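Local atomic coordinates of Myo-inositol phosphohydrolase (Mitsuokella multacida, PDB entry 4WU3), a protein that probably removes phosphate from inositol hexakisphosphate as a phytase of the protein tyrosine phosphatase-like family, and binds inositol-(1,3,4,5)-tetrakisphosphate. Residues Lys191-Glu195 / Glu196-Lys200. The protein carries 2 engineered substitutions. Numbering follows the deposited sequence.
Sequences KVRTE and EEMVK
Arg193 meets the first turn of helix 195-201 through its guanidinium, one face of which lies against Met198: the CG of Met198 stands 3.5 Å above the plane, over its centre, and the two side chains cross at about a right angle. CD of Lys191 lies over the opposite face. A bend at chi3 (-66°) kinks the arginine chain and presents the face of its guanidinium to the methionine, while its terminal nitrogens have partners outside the two segments, NH2 in a salt bridge with Glu99 and NH1 hydrogen-bonded to Gln201. Thr194 is the N-cap. Its OG1, set between the backbone N and the carbonyl carbon, accepts from the N of Glu197 at 3.1 Å with an N-H...O angle of 164°. In return, Thr194 N donates to OE1 of Glu197 over 3.1 Å, and this reciprocal pair defines a capping box at the passage from strand 192-193, an edge strand of an antiparallel sheet within this chain, into the helix. OE1 is met on its anti side, 31° out of the carboxylate plane. With Glu197 cut back to an alanine, Thr194 N would probably lose this acceptor and a gap would open beside OG1, which CG of Glu197 approaches to 3.4 Å. OG1 also bonds a water that donates to OE1 of Glu196, and the carbonyl O of Thr194 accepts from Met198 N. Glu195 continues the helical pattern, its O receiving the N of Val199 at 2.8 Å. CG of Glu195 runs alongside Val199, 4.0 Å from its CG2. The carboxylate of Glu195 reaches strand 237-241, where OE2 is hydrogen-bonded to NE2 of His241, and the carboxylates of Asp118 and Asp120 lie near.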
ATOM      1  N   LYS A 191      -7.508  -9.031 -38.460  1.00 20.83           N
ATOM      2  CA  LYS A 191      -7.760  -7.698 -37.930  1.00 21.97           C
ATOM      3  C   LYS A 191      -7.104  -7.503 -36.578  1.00 15.77           C
ATOM      4  O   LYS A 191      -7.218  -8.353 -35.712  1.00 14.42           O
ATOM      5  CB  LYS A 191      -9.247  -7.516 -37.715  1.00 25.05           C
ATOM      6  CG  LYS A 191      -9.937  -6.746 -38.796  1.00 32.16           C
ATOM      7  CD  LYS A 191     -11.381  -6.471 -38.404  1.00 38.04           C
ATOM      8  CE  LYS A 191     -12.330  -7.525 -38.935  1.00 37.47           C
ATOM      9  NZ  LYS A 191     -13.721  -7.194 -38.529  1.00 38.94           N
ATOM     10  N   VAL A 192      -6.460  -6.363 -36.390  1.00 13.82           N
ATOM     11  CA  VAL A 192      -5.909  -5.991 -35.089  1.00 12.74           C
ATOM     12  C   VAL A 192      -6.434  -4.596 -34.740  1.00 12.06           C
ATOM     13  O   VAL A 192      -6.303  -3.668 -35.532  1.00 12.61           O
ATOM     14  CB  VAL A 192      -4.371  -5.993 -35.110  1.00 13.49           C
ATOM     15  CG1 VAL A 192      -3.814  -5.785 -33.705  1.00 14.36           C
ATOM     16  CG2 VAL A 192      -3.839  -7.296 -35.707  1.00 13.71           C
ATOM     17  N   ARG A 193      -7.050  -4.457 -33.573  1.00 10.80           N
ATOM     18  CA  ARG A 193      -7.691  -3.204 -33.197  1.00 11.09           C
ATOM     19  C   ARG A 193      -7.448  -2.879 -31.731  1.00 11.35           C
ATOM     20  O   ARG A 193      -7.342  -3.776 -30.898  1.00 10.04           O
ATOM     21  CB  ARG A 193      -9.205  -3.269 -33.457  1.00 11.66           C
ATOM     22  CG  ARG A 193      -9.586  -3.327 -34.933  1.00 12.85           C
ATOM     23  CD  ARG A 193     -11.074  -3.531 -35.162  1.00 13.82           C
ATOM     24  NE  ARG A 193     -11.541  -4.834 -34.708  1.00 15.31           N
ATOM     25  CZ  ARG A 193     -12.812  -5.226 -34.749  1.00 16.26           C
ATOM     26  NH1 ARG A 193     -13.738  -4.411 -35.230  1.00 18.29           N
ATOM     27  NH2 ARG A 193     -13.157  -6.433 -34.315  1.00 16.34           N
ATOM     28  N   THR A 194      -7.338  -1.586 -31.430  1.00 11.63           N
ATOM     29  CA  THR A 194      -7.480  -1.095 -30.064  1.00 11.02           C
ATOM     30  C   THR A 194      -8.941  -1.224 -29.686  1.00 10.50           C
ATOM     31  O   THR A 194      -9.791  -1.395 -30.559  1.00 10.73           O
ATOM     32  CB  THR A 194      -7.129   0.393 -29.949  1.00 11.29           C
ATOM     33  OG1 THR A 194      -8.002   1.159 -30.792  1.00 10.15           O
ATOM     34  CG2 THR A 194      -5.687   0.636 -30.341  1.00 11.79           C
ATOM     35  N   GLU A 195      -9.252  -1.119 -28.401  1.00 10.06           N
ATOM     36  CA  GLU A 195     -10.646  -1.216 -27.969  1.00 10.22           C
ATOM     37  C   GLU A 195     -11.455  -0.077 -28.563  1.00 10.90           C
ATOM     38  O   GLU A 195     -12.623  -0.242 -28.931  1.00 11.24           O
ATOM     39  CB  GLU A 195     -10.757  -1.194 -26.439  1.00  9.19           C
ATOM     40  CG  GLU A 195     -12.175  -1.416 -25.927  1.00  8.44           C
ATOM     41  CD  GLU A 195     -12.227  -1.694 -24.437  1.00  8.22           C
ATOM     42  OE1 GLU A 195     -11.425  -2.520 -23.941  1.00  8.76           O
ATOM     43  OE2 GLU A 195     -13.074  -1.093 -23.759  1.00  7.14           O
ATOM     44  N   GLU A 196     -10.824   1.082 -28.657  1.00 12.12           N
ATOM     45  CA  GLU A 196     -11.489   2.268 -29.179  1.00 14.39           C
ATOM     46  C   GLU A 196     -11.958   2.022 -30.602  1.00 14.71           C
ATOM     47  O   GLU A 196     -13.097   2.325 -30.954  1.00 12.77           O
ATOM     48  CB  GLU A 196     -10.538   3.466 -29.153  1.00 14.23           C
ATOM     49  CG  GLU A 196     -11.101   4.701 -29.822  1.00 13.97           C
ATOM     50  CD  GLU A 196     -10.098   5.827 -29.887  1.00 15.81           C
ATOM     51  OE1 GLU A 196      -8.892   5.561 -30.091  1.00 19.52           O
ATOM     52  OE2 GLU A 196     -10.519   6.983 -29.725  1.00 19.57           O
ATOM     53  N   GLU A 197     -11.064   1.478 -31.422  1.00 14.81           N
ATOM     54  CA  GLU A 197     -11.403   1.200 -32.811  1.00 16.28           C
ATOM     55  C   GLU A 197     -12.572   0.233 -32.883  1.00 14.53           C
ATOM     56  O   GLU A 197     -13.506   0.455 -33.639  1.00 13.14           O
ATOM     57  CB  GLU A 197     -10.195   0.651 -33.574  1.00 16.67           C
ATOM     58  CG  GLU A 197      -9.153   1.715 -33.889  1.00 18.82           C
ATOM     59  CD  GLU A 197      -7.855   1.144 -34.432  1.00 22.00           C
ATOM     60  OE1 GLU A 197      -7.498  -0.015 -34.098  1.00 20.11           O
ATOM     61  OE2 GLU A 197      -7.172   1.878 -35.179  1.00 25.21           O
ATOM     62  N   MET A 198     -12.532  -0.821 -32.074  1.00 14.33           N
ATOM     63  CA  MET A 198     -13.568  -1.846 -32.129  1.00 14.41           C
ATOM     64  C   MET A 198     -14.892  -1.254 -31.679  1.00 14.49           C
ATOM     65  O   MET A 198     -15.927  -1.486 -32.292  1.00 17.55           O
ATOM     66  CB  MET A 198     -13.173  -3.039 -31.262  1.00 16.65           C
ATOM     67  CG  MET A 198     -13.979  -4.303 -31.511  1.00 18.09           C
ATOM     68  SD  MET A 198     -15.411  -4.352 -30.442  1.00 22.97           S
ATOM     69  CE  MET A 198     -14.650  -4.631 -28.843  1.00 22.94           C
ATOM     70  N   VAL A 199     -14.859  -0.448 -30.627  1.00 14.21           N
ATOM     71  CA  VAL A 199     -16.084   0.122 -30.077  1.00 13.86           C
ATOM     72  C   VAL A 199     -16.698   1.141 -31.033  1.00 14.88           C
ATOM     73  O   VAL A 199     -17.914   1.180 -31.228  1.00 15.25           O
ATOM     74  CB  VAL A 199     -15.834   0.767 -28.689  1.00 14.19           C
ATOM     75  CG1 VAL A 199     -17.010   1.627 -28.269  1.00 14.88           C
ATOM     76  CG2 VAL A 199     -15.598  -0.313 -27.647  1.00 14.46           C
ATOM     77  N   LYS A 200     -15.862   1.973 -31.628  1.00 15.69           N
ATOM     78  CA  LYS A 200     -16.357   2.963 -32.563  1.00 18.32           C
ATOM     79  C   LYS A 200     -16.896   2.341 -33.858  1.00 17.95           C
ATOM     80  O   LYS A 200     -17.811   2.879 -34.471  1.00 15.50           O
ATOM     81  CB  LYS A 200     -15.262   3.967 -32.873  1.00 19.69           C
ATOM     82  CG  LYS A 200     -14.964   4.866 -31.699  1.00 20.75           C
ATOM     83  CD  LYS A 200     -14.121   6.038 -32.136  1.00 24.38           C
ATOM     84  CE  LYS A 200     -14.001   7.044 -31.016  1.00 30.04           C
ATOM     85  NZ  LYS A 200     -13.088   8.158 -31.389  1.00 34.52           N
TER
HETATM   86  O   HOH W   1      -6.826   3.666 -31.593  1.00 33.08           O